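PDB 2FB0: conserved hypothetical protein, which is of unknown function but belongs to the antibiotic biosynthesis monooxygenase family and may be an oxidoreductase. Local coordinates for residues A24-E35 and H68-V78; E35-F44 and M54-V64. All coordinates share one frame; numbering follows the deposited sequence. Where two conformers were deposited one is given.

Interaction 1. Residues A24-E35 and H68-V78; sequences AAKELTACSLKE and HEKTAHFAQYV. With ACT (acetate ion), chain B.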
loop_
_atom_site.group_PDB
_atom_site.type_symbol
_atom_site.label_atom_id
_atom_site.label_comp_id
_atom_site.label_asym_id
_atom_site.label_seq_id
_atom_site.Cartn_x
_atom_site.Cartn_y
_atom_site.Cartn_z
ATOM N N ALA A 24 13.376 -5.479 8.779
ATOM C CA ALA A 24 13.012 -4.701 9.975
ATOM C C ALA A 24 11.513 -4.364 9.965
ATOM O O ALA A 24 10.853 -4.425 11.001
ATOM C CB ALA A 24 13.855 -3.424 10.090
ATOM N N ALA A 25 10.991 -4.020 8.789
ATOM C CA ALA A 25 9.555 -3.767 8.617
ATOM C C ALA A 25 8.738 -5.038 8.864
ATOM O O ALA A 25 7.713 -4.997 9.532
ATOM C CB ALA A 25 9.273 -3.196 7.242
ATOM N N LYS A 26 9.216 -6.163 8.345
ATOM C CA LYS A 26 8.609 -7.466 8.609
ATOM C C LYS A 26 8.570 -7.821 10.089
ATOM O O LYS A 26 7.563 -8.339 10.572
ATOM C CB LYS A 26 9.309 -8.560 7.811
ATOM C CG LYS A 26 8.919 -8.574 6.338
ATOM C CD LYS A 26 9.858 -9.452 5.517
ATOM C CE LYS A 26 9.728 -10.922 5.865
ATOM N NZ LYS A 26 10.670 -11.697 4.994
ATOM N N GLU A 27 9.659 -7.532 10.801
ATOM C CA GLU A 27 9.719 -7.752 12.244
ATOM C C GLU A 27 8.740 -6.836 12.978
ATOM O O GLU A 27 8.044 -7.274 13.890
ATOM C CB GLU A 27 11.154 -7.573 12.762
ATOM C CG GLU A 27 12.162 -8.371 11.949
ATOM C CD GLU A 27 13.540 -8.418 12.573
ATOM O OE1 GLU A 27 14.269 -7.408 12.500
ATOM O OE2 GLU A 27 13.907 -9.480 13.115
ATOM N N LEU A 28 8.671 -5.576 12.554
ATOM C CA LEU A 28 7.740 -4.605 13.121
ATOM C C LEU A 28 6.275 -5.019 12.819
ATOM O O LEU A 28 5.380 -4.825 13.640
ATOM C CB LEU A 28 8.035 -3.182 12.599
ATOM C CG LEU A 28 7.153 -2.034 13.121
ATOM C CD1 LEU A 28 7.134 -1.966 14.662
ATOM C CD2 LEU A 28 7.559 -0.684 12.516
ATOM N N THR A 29 6.060 -5.600 11.643
ATOM C CA THR A 29 4.741 -6.117 11.245
ATOM C C THR A 29 4.268 -7.212 12.224
ATOM O O THR A 29 3.177 -7.125 12.763
ATOM C CB THR A 29 4.762 -6.643 9.781
ATOM O OG1 THR A 29 5.033 -5.559 8.878
ATOM C CG2 THR A 29 3.422 -7.316 9.401
ATOM N N ALA A 30 5.111 -8.212 12.475
ATOM C CA ALA A 30 4.776 -9.273 13.437
ATOM C C ALA A 30 4.493 -8.722 14.837
ATOM O O ALA A 30 3.559 -9.170 15.498
ATOM C CB ALA A 30 5.890 -10.357 13.471
ATOM N N CYS A 31 5.284 -7.739 15.284
ATOM C CA CYS A 31 5.091 -7.130 16.604
ATOM C C CYS A 31 3.784 -6.336 16.703
ATOM O O CYS A 31 3.037 -6.469 17.676
ATOM C CB CYS A 31 6.253 -6.190 16.948
ATOM S SG CYS A 31 7.809 -7.001 17.276
ATOM N N SER A 32 3.522 -5.505 15.697
ATOM C CA SER A 32 2.357 -4.624 15.709
ATOM C C SER A 32 1.041 -5.408 15.643
ATOM O O SER A 32 0.074 -5.038 16.306
ATOM C CB SER A 32 2.445 -3.598 14.572
ATOM O OG SER A 32 3.714 -2.953 14.577
ATOM N N LEU A 33 1.018 -6.481 14.855
ATOM C CA LEU A 33 -0.164 -7.359 14.755
ATOM C C LEU A 33 -0.610 -8.006 16.075
ATOM O O LEU A 33 -1.765 -8.430 16.199
ATOM C CB LEU A 33 0.052 -8.443 13.706
ATOM C CG LEU A 33 -0.014 -8.014 12.244
ATOM C CD1 LEU A 33 0.404 -9.182 11.367
ATOM C CD2 LEU A 33 -1.412 -7.493 11.859
ATOM N N LYS A 34 0.301 -8.073 17.050
ATOM C CA LYS A 34 -0.019 -8.585 18.384
ATOM C C LYS A 34 -0.729 -7.533 19.223
ATOM O O LYS A 34 -1.273 -7.849 20.277
ATOM C CB LYS A 34 1.249 -9.044 19.118
ATOM C CG LYS A 34 1.887 -10.291 18.552
ATOM C CD LYS A 34 3.189 -10.595 19.286
ATOM C CE LYS A 34 3.879 -11.833 18.716
ATOM N NZ LYS A 34 5.170 -12.092 19.425
ATOM N N GLU A 35 -0.703 -6.280 18.774
ATOM C CA GLU A 35 -1.394 -5.204 19.473
ATOM C C GLU A 35 -2.900 -5.288 19.186
ATOM O O GLU A 35 -3.324 -5.461 18.042
ATOM C CB GLU A 35 -0.847 -3.832 19.058
ATOM C CG GLU A 35 0.606 -3.568 19.445
ATOM C CD GLU A 35 1.095 -2.219 18.942
ATOM O OE1 GLU A 35 0.454 -1.197 19.251
ATOM O OE2 GLU A 35 2.114 -2.173 18.233
ATOM N N HIS A 68 0.596 2.685 20.238
ATOM C CA HIS A 68 1.551 1.966 19.376
ATOM C C HIS A 68 2.875 2.724 19.232
ATOM O O HIS A 68 3.952 2.139 19.311
ATOM C CB HIS A 68 0.922 1.737 17.998
ATOM C CG HIS A 68 1.878 1.280 16.938
ATOM N ND1 HIS A 68 2.499 0.050 16.967
ATOM C CD2 HIS A 68 2.264 1.867 15.777
ATOM C CE1 HIS A 68 3.247 -0.091 15.883
ATOM N NE2 HIS A 68 3.113 0.993 15.140
ATOM N N GLU A 69 2.768 4.029 19.034
ATOM C CA GLU A 69 3.922 4.883 18.789
ATOM C C GLU A 69 4.775 5.125 20.042
ATOM O O GLU A 69 5.868 5.673 19.949
ATOM C CB GLU A 69 3.471 6.193 18.144
ATOM C CG GLU A 69 2.966 5.989 16.719
ATOM C CD GLU A 69 2.184 7.171 16.184
ATOM O OE1 GLU A 69 1.743 8.027 16.992
ATOM O OE2 GLU A 69 1.984 7.229 14.948
ATOM N N LYS A 70 4.279 4.677 21.194
ATOM C CA LYS A 70 5.013 4.760 22.459
ATOM C C LYS A 70 5.647 3.427 22.852
ATOM O O LYS A 70 6.338 3.350 23.871
ATOM C CB LYS A 70 4.101 5.239 23.594
ATOM C CG LYS A 70 3.721 6.714 23.548
ATOM C CD LYS A 70 2.762 7.037 24.711
ATOM C CE LYS A 70 2.303 8.501 24.718
ATOM N NZ LYS A 70 1.144 8.782 23.793
ATOM N N THR A 71 5.420 2.379 22.062
ATOM C CA THR A 71 5.974 1.064 22.386
ATOM C C THR A 71 7.469 0.967 22.066
ATOM O O THR A 71 7.990 1.698 21.208
ATOM C CB THR A 71 5.241 -0.100 21.668
ATOM O OG1 THR A 71 5.415 0.024 20.253
ATOM C CG2 THR A 71 3.746 -0.121 22.008
ATOM N N ALA A 72 8.133 0.049 22.766
ATOM C CA ALA A 72 9.539 -0.272 22.557
ATOM C C ALA A 72 9.799 -0.837 21.161
ATOM O O ALA A 72 10.763 -0.427 20.501
ATOM C CB ALA A 72 10.026 -1.253 23.640
ATOM N N HIS A 73 8.944 -1.763 20.706
ATOM C CA HIS A 73 9.111 -2.343 19.367
ATOM C C HIS A 73 8.994 -1.301 18.241
ATOM O O HIS A 73 9.737 -1.370 17.260
ATOM C CB HIS A 73 8.224 -3.589 19.122
ATOM C CG HIS A 73 6.740 -3.334 19.170
ATOM N ND1 HIS A 73 5.964 -3.661 20.265
ATOM C CD2 HIS A 73 5.885 -2.835 18.242
ATOM C CE1 HIS A 73 4.701 -3.349 20.019
ATOM N NE2 HIS A 73 4.626 -2.846 18.799
ATOM N N PHE A 74 8.089 -0.331 18.403
ATOM C CA PHE A 74 7.976 0.782 17.474
ATOM C C PHE A 74 9.280 1.581 17.430
ATOM O O PHE A 74 9.868 1.754 16.360
ATOM C CB PHE A 74 6.811 1.704 17.842
ATOM C CG PHE A 74 6.678 2.909 16.937
ATOM C CD1 PHE A 74 7.246 4.133 17.291
ATOM C CD2 PHE A 74 5.986 2.818 15.723
ATOM C CE1 PHE A 74 7.126 5.254 16.456
ATOM C CE2 PHE A 74 5.861 3.926 14.886
ATOM C CZ PHE A 74 6.435 5.151 15.252
ATOM N N ALA A 75 9.734 2.055 18.592
ATOM C CA ALA A 75 10.992 2.819 18.664
ATOM C C ALA A 75 12.176 2.040 18.077
ATOM O O ALA A 75 12.967 2.589 17.312
ATOM C CB ALA A 75 11.277 3.260 20.104
ATOM N N GLN A 76 12.264 0.756 18.409
ATOM C CA GLN A 76 13.359 -0.101 17.961
ATOM C C GLN A 76 13.379 -0.231 16.430
ATOM O O GLN A 76 14.368 0.122 15.784
ATOM C CB GLN A 76 13.258 -1.470 18.654
ATOM C CG GLN A 76 14.158 -2.598 18.118
ATOM C CD GLN A 76 13.909 -3.950 18.824
ATOM O OE1 GLN A 76 13.010 -4.075 19.669
ATOM N NE2 GLN A 76 14.703 -4.964 18.470
ATOM N N TYR A 77 12.274 -0.697 15.850
ATOM C CA TYR A 77 12.260 -1.003 14.421
ATOM C C TYR A 77 12.137 0.224 13.532
ATOM O O TYR A 77 12.749 0.272 12.481
ATOM C CB TYR A 77 11.231 -2.108 14.087
ATOM C CG TYR A 77 11.639 -3.443 14.682
ATOM C CD1 TYR A 77 10.912 -4.015 15.727
ATOM C CD2 TYR A 77 12.782 -4.111 14.227
ATOM C CE1 TYR A 77 11.299 -5.230 16.289
ATOM C CE2 TYR A 77 13.179 -5.323 14.784
ATOM C CZ TYR A 77 12.428 -5.874 15.811
ATOM O OH TYR A 77 12.810 -7.072 16.370
ATOM N N VAL A 78 11.388 1.233 13.963
ATOM C CA VAL A 78 11.327 2.467 13.186
ATOM C C VAL A 78 12.691 3.164 13.200
ATOM O O VAL A 78 13.151 3.649 12.164
ATOM C CB VAL A 78 10.190 3.414 13.648
ATOM C CG1 VAL A 78 10.268 4.741 12.914
ATOM C CG2 VAL A 78 8.838 2.764 13.368
HETATM C C ACT B . 4.077 2.717 12.160
HETATM O O ACT B . 4.253 1.598 12.702
HETATM O OXT ACT B . 3.212 3.480 12.670
HETATM C CH3 ACT B . 4.871 3.148 10.976
#
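Tyr77 meets Ala24 and Leu28 where helices 24-32 and 72-78 run antiparallel, their axes 9.4 Å apart at closest approach and 171° from one N-to-C direction to the other. The two helices interlock by knobs into holes: Leu28 enters the hole lined by His73, Phe74, Tyr77 and Val78, and Tyr77 enters the one formed by Ala24, Glu27, Leu28 and Cys31. Inside the first hole the branches of Leu28 divide, CD1 lying 3.7 Å from His73 O and CD2 3.8 Å from Val78 CG2. Glu27 CB covers one face of the phenol, a CH-pi contact 3.9 Å from the Tyr77 ring centroid. Both helices belong to the layer that covers the antiparallel sheet in this dimeric alpha-beta barrel family. Farther along, Cys31 CB rests over a face of the His73 imidazole, whose other face takes the hydroxyl of Thr71. With CG set between its backbone N and carbonyl carbon (chi1 63°), His73 turns NE2 onto Glu35 OE2. That oxygen accepts two bonds: His73 NE2, 2.7 Å from Glu35 OE2, comes from above the carboxylate plane, whereas His68 ND1, 2.6 Å from Glu35 OE2, donates to the syn lone pair of that oxygen. Such pairing should fix the tilt of both imidazoles. On the far side of its ring, His68 NE2 donates to acetate O at 2.8 Å, nearly straight at 174°.

Interaction 2. Residues E35-F44 and M54-V64; sequences EEGCIAYDTF and MICETWQNAEV. With ACT (acetate ion), chain B.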
loop_
_atom_site.group_PDB
_atom_site.type_symbol
_atom_site.label_atom_id
_atom_site.label_comp_id
_atom_site.label_asym_id
_atom_site.label_seq_id
_atom_site.Cartn_x
_atom_site.Cartn_y
_atom_site.Cartn_z
ATOM N N GLU A 35 -0.703 -6.280 18.774
ATOM C CA GLU A 35 -1.394 -5.204 19.473
ATOM C C GLU A 35 -2.900 -5.288 19.186
ATOM O O GLU A 35 -3.324 -5.461 18.042
ATOM C CB GLU A 35 -0.847 -3.832 19.058
ATOM C CG GLU A 35 0.606 -3.568 19.445
ATOM C CD GLU A 35 1.095 -2.219 18.942
ATOM O OE1 GLU A 35 0.454 -1.197 19.251
ATOM O OE2 GLU A 35 2.114 -2.173 18.233
ATOM N N GLU A 36 -3.695 -5.161 20.241
ATOM C CA GLU A 36 -5.136 -5.390 20.162
ATOM C C GLU A 36 -5.816 -4.396 19.199
ATOM O O GLU A 36 -6.675 -4.793 18.395
ATOM C CB GLU A 36 -5.735 -5.331 21.582
ATOM C CG GLU A 36 -7.187 -5.779 21.717
ATOM C CD GLU A 36 -7.417 -7.234 21.325
ATOM O OE1 GLU A 36 -6.457 -8.054 21.398
ATOM O OE2 GLU A 36 -8.576 -7.553 20.951
ATOM N N GLY A 37 -5.408 -3.124 19.262
ATOM C CA GLY A 37 -5.980 -2.082 18.407
ATOM C C GLY A 37 -5.426 -2.046 16.986
ATOM O O GLY A 37 -5.854 -1.232 16.183
ATOM N N CYS A 38 -4.481 -2.932 16.676
ATOM C CA CYS A 38 -3.957 -3.036 15.327
ATOM C C CYS A 38 -4.897 -3.913 14.520
ATOM O O CYS A 38 -4.985 -5.114 14.762
ATOM C CB CYS A 38 -2.555 -3.640 15.310
ATOM S SG CYS A 38 -1.830 -3.746 13.640
ATOM N N ILE A 39 -5.591 -3.310 13.566
ATOM C CA ILE A 39 -6.544 -4.047 12.738
ATOM C C ILE A 39 -5.834 -4.770 11.587
ATOM O O ILE A 39 -6.126 -5.946 11.299
ATOM C CB ILE A 39 -7.705 -3.119 12.301
ATOM C CG1 ILE A 39 -8.568 -2.839 13.540
ATOM C CG2 ILE A 39 -8.519 -3.742 11.152
ATOM C CD1 ILE A 39 -9.571 -1.783 13.373
ATOM N N ALA A 40 -4.862 -4.092 10.976
ATOM C CA ALA A 40 -4.079 -4.668 9.885
ATOM C C ALA A 40 -2.705 -4.006 9.816
ATOM O O ALA A 40 -2.540 -2.845 10.199
ATOM C CB ALA A 40 -4.807 -4.495 8.548
ATOM N N TYR A 41 -1.723 -4.751 9.319
ATOM C CA TYR A 41 -0.381 -4.238 9.219
ATOM C C TYR A 41 0.379 -5.192 8.326
ATOM O O TYR A 41 0.397 -6.388 8.583
ATOM C CB TYR A 41 0.252 -4.184 10.620
ATOM C CG TYR A 41 1.436 -3.249 10.766
ATOM C CD1 TYR A 41 1.371 -2.144 11.613
ATOM C CD2 TYR A 41 2.624 -3.476 10.062
ATOM C CE1 TYR A 41 2.481 -1.282 11.777
ATOM C CE2 TYR A 41 3.731 -2.624 10.212
ATOM C CZ TYR A 41 3.651 -1.537 11.063
ATOM O OH TYR A 41 4.741 -0.695 11.181
ATOM N N ASP A 42 0.997 -4.670 7.271
ATOM C CA ASP A 42 1.830 -5.507 6.411
ATOM C C ASP A 42 2.865 -4.670 5.676
ATOM O O ASP A 42 2.691 -3.469 5.496
ATOM C CB ASP A 42 0.972 -6.315 5.408
ATOM C CG ASP A 42 1.696 -7.550 4.860
ATOM O OD1 ASP A 42 2.797 -7.895 5.356
ATOM O OD2 ASP A 42 1.154 -8.198 3.929
ATOM N N THR A 43 3.927 -5.335 5.246
ATOM C CA THR A 43 4.991 -4.737 4.448
ATOM C C THR A 43 4.824 -5.181 2.999
ATOM O O THR A 43 4.619 -6.363 2.751
ATOM C CB THR A 43 6.357 -5.192 5.013
ATOM O OG1 THR A 43 6.414 -4.827 6.400
ATOM C CG2 THR A 43 7.518 -4.564 4.242
ATOM N N PHE A 44 4.893 -4.230 2.064
ATOM C CA PHE A 44 4.702 -4.478 0.640
ATOM C C PHE A 44 5.854 -3.867 -0.153
ATOM O O PHE A 44 6.155 -2.681 0.009
ATOM C CB PHE A 44 3.420 -3.800 0.127
ATOM C CG PHE A 44 2.154 -4.315 0.736
ATOM C CD1 PHE A 44 1.397 -5.296 0.081
ATOM C CD2 PHE A 44 1.690 -3.804 1.945
ATOM C CE1 PHE A 44 0.208 -5.772 0.643
ATOM C CE2 PHE A 44 0.494 -4.280 2.509
ATOM C CZ PHE A 44 -0.243 -5.268 1.844
HETATM N N MSE A 54 6.479 -0.157 0.967
HETATM C CA MSE A 54 5.522 0.579 1.769
HETATM C C MSE A 54 4.976 -0.266 2.892
HETATM O O MSE A 54 4.988 -1.499 2.825
HETATM C CB MSE A 54 4.391 1.178 0.913
HETATM C CG MSE A 54 3.472 0.166 0.231
HETATM SE SE MSE A 54 1.849 1.050 -0.426
HETATM C CE MSE A 54 1.223 1.547 1.390
ATOM N N ILE A 55 4.550 0.412 3.947
ATOM C CA ILE A 55 3.902 -0.232 5.071
ATOM C C ILE A 55 2.466 0.267 5.063
ATOM O O ILE A 55 2.217 1.475 5.031
ATOM C CB ILE A 55 4.589 0.091 6.422
ATOM C CG1 ILE A 55 6.084 -0.277 6.380
ATOM C CG2 ILE A 55 3.925 -0.699 7.547
ATOM C CD1 ILE A 55 6.879 0.177 7.634
ATOM N N CYS A 56 1.531 -0.674 5.014
ATOM C CA CYS A 56 0.111 -0.370 5.065
ATOM C C CYS A 56 -0.420 -0.800 6.426
ATOM O O CYS A 56 -0.187 -1.928 6.856
ATOM C CB CYS A 56 -0.631 -1.115 3.955
ATOM S SG CYS A 56 -2.306 -0.489 3.706
ATOM N N GLU A 57 -1.120 0.097 7.112
ATOM C CA GLU A 57 -1.582 -0.182 8.464
ATOM C C GLU A 57 -3.017 0.250 8.609
ATOM O O GLU A 57 -3.431 1.219 7.997
ATOM C CB GLU A 57 -0.742 0.580 9.497
ATOM C CG GLU A 57 0.743 0.509 9.210
ATOM C CD GLU A 57 1.580 1.399 10.097
ATOM O OE1 GLU A 57 1.163 1.719 11.227
ATOM O OE2 GLU A 57 2.683 1.758 9.646
ATOM N N THR A 58 -3.765 -0.463 9.447
ATOM C CA THR A 58 -5.070 0.007 9.878
ATOM C C THR A 58 -5.141 -0.062 11.394
ATOM O O THR A 58 -4.861 -1.105 11.995
ATOM C CB THR A 58 -6.207 -0.820 9.262
ATOM O OG1 THR A 58 -6.007 -0.892 7.852
ATOM C CG2 THR A 58 -7.583 -0.193 9.564
ATOM N N TRP A 59 -5.518 1.062 11.992
ATOM C CA TRP A 59 -5.602 1.203 13.435
ATOM C C TRP A 59 -7.042 1.442 13.827
ATOM O O TRP A 59 -7.774 2.138 13.122
ATOM C CB TRP A 59 -4.674 2.326 13.937
ATOM C CG TRP A 59 -3.259 1.886 13.765
ATOM C CD1 TRP A 59 -2.442 2.133 12.693
ATOM C CD2 TRP A 59 -2.529 1.026 14.638
ATOM N NE1 TRP A 59 -1.234 1.488 12.863
ATOM C CE2 TRP A 59 -1.265 0.804 14.049
ATOM C CE3 TRP A 59 -2.820 0.422 15.874
ATOM C CZ2 TRP A 59 -0.287 0.016 14.657
ATOM C CZ3 TRP A 59 -1.848 -0.361 16.474
ATOM C CH2 TRP A 59 -0.601 -0.564 15.861
ATOM N N GLN A 60 -7.452 0.835 14.940
ATOM C CA GLN A 60 -8.843 0.930 15.385
ATOM C C GLN A 60 -9.295 2.361 15.601
ATOM O O GLN A 60 -10.432 2.717 15.289
ATOM C CB GLN A 60 -9.071 0.124 16.669
ATOM C CG GLN A 60 -10.567 -0.025 16.979
ATOM C CD GLN A 60 -10.842 -0.878 18.192
ATOM O OE1 GLN A 60 -10.162 -1.883 18.433
ATOM N NE2 GLN A 60 -11.838 -0.475 18.975
ATOM N N ASN A 61 -8.396 3.173 16.151
ATOM C CA ASN A 61 -8.662 4.575 16.423
ATOM C C ASN A 61 -7.357 5.310 16.723
ATOM O O ASN A 61 -6.268 4.700 16.763
ATOM C CB ASN A 61 -9.647 4.729 17.602
ATOM C CG ASN A 61 -9.195 3.984 18.841
ATOM O OD1 ASN A 61 -8.119 4.249 19.376
ATOM N ND2 ASN A 61 -10.011 3.037 19.304
ATOM N N ALA A 62 -7.484 6.616 16.934
ATOM C CA ALA A 62 -6.339 7.492 17.201
ATOM C C ALA A 62 -5.586 7.138 18.473
ATOM O O ALA A 62 -4.361 7.301 18.539
ATOM C CB ALA A 62 -6.784 8.967 17.227
ATOM N N GLU A 63 -6.301 6.649 19.486
ATOM C CA GLU A 63 -5.649 6.360 20.756
ATOM C C GLU A 63 -4.828 5.076 20.789
ATOM O O GLU A 63 -3.761 5.052 21.400
ATOM C CB GLU A 63 -6.610 6.494 21.942
ATOM C CG GLU A 63 -6.885 7.988 22.286
ATOM C CD GLU A 63 -5.623 8.901 22.203
ATOM O OE1 GLU A 63 -4.716 8.795 23.082
ATOM O OE2 GLU A 63 -5.547 9.736 21.256
ATOM N N VAL A 64 -5.289 4.023 20.122
ATOM C CA VAL A 64 -4.461 2.821 20.008
ATOM C C VAL A 64 -3.234 3.056 19.104
ATOM O O VAL A 64 -2.198 2.416 19.285
ATOM C CB VAL A 64 -5.255 1.550 19.569
ATOM C CG1 VAL A 64 -6.285 1.132 20.664
ATOM C CG2 VAL A 64 -5.931 1.753 18.226
HETATM C C ACT B . 4.077 2.717 12.160
HETATM O O ACT B . 4.253 1.598 12.702
HETATM O OXT ACT B . 3.212 3.480 12.670
HETATM C CH3 ACT B . 4.871 3.148 10.976
HETATM O O HOH W 1 -1.863 -0.091 20.384
HETATM O O HOH W 2 -9.333 -4.163 17.166
#
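Tyr41 and Glu57 face each other as a non-hydrogen-bonded pair in the antiparallel hairpin of strands 38-44 and 54-59, whose axes lie 4.4 Å apart. Their side chains run alongside one another: Glu57 CG sits over one face of the phenol, 3.8 Å from the Tyr41 ring centroid, and the carboxylate is stacked on the ring with the planes 26° apart. Ile55 CG2 comes in obliquely at the ring's CE2 corner. Next along this face, which also carries Thr43, the Trp59 indole lies beneath Cys38, whose SG stands over the six-membered ring, 4.3 Å from its centroid; chi1 of -178° carries the sulfur across it. On the face of Phe44, Met54 and Cys56, Cys56 CB lies 3.7 Å from Phe44 CE2. A classic beta bulge breaks the register, since the backbone N atoms of Ile39 and Ala40 both donate to Thr58 O. The extra residue turns Ile39 toward the partner strand, where CD1 rests on Gln60 CA, 3.5 Å away. Val64 packs where Gly37 has no side chain, its CG2 3.6 Å from Gly37 O, and a water joins Glu35 OE1 to Val64 O. Phe44 itself pairs antiparallel with a strand of the second subunit, so the sheet runs on across the interface, while Asp42 OD2 forms a salt bridge to Arg49 and a hydrogen bond with Ser46 OG, both of that subunit. Tyr41 OH bonds acetate O at 2.8 Å. Trp59 NE1 donates to the anti lone pair of Glu57 OE1 at 2.9 Å, so this bond orients the carboxylate that stacks on Tyr41.

Overall arrangement
Interactions 1 and 2 have centres 10 Å apart and occupy adjoining layers of one alpha-beta fold: the first pairs helices 18-32 and 72-84, the second pairs strands 38-46 and 52-59 of the four-stranded antiparallel sheet. Along the chain, interaction 2 is nested inside the loop closed by interaction 1, and Glu35, which follows helix 18-32, belongs to both. Between the layers, Leu28 and Ser32 pack on Tyr41, and Thr29 OG1 lies 2.9 Å from Thr43 OG1, probably hydrogen-bonded. Both contacts also reach the same acetate, through His68 and Tyr41. The ion, probably from the crystallisation liquor, may mark a pocket between helices and sheet, consistent with a ligand site in a possible oxidoreductase.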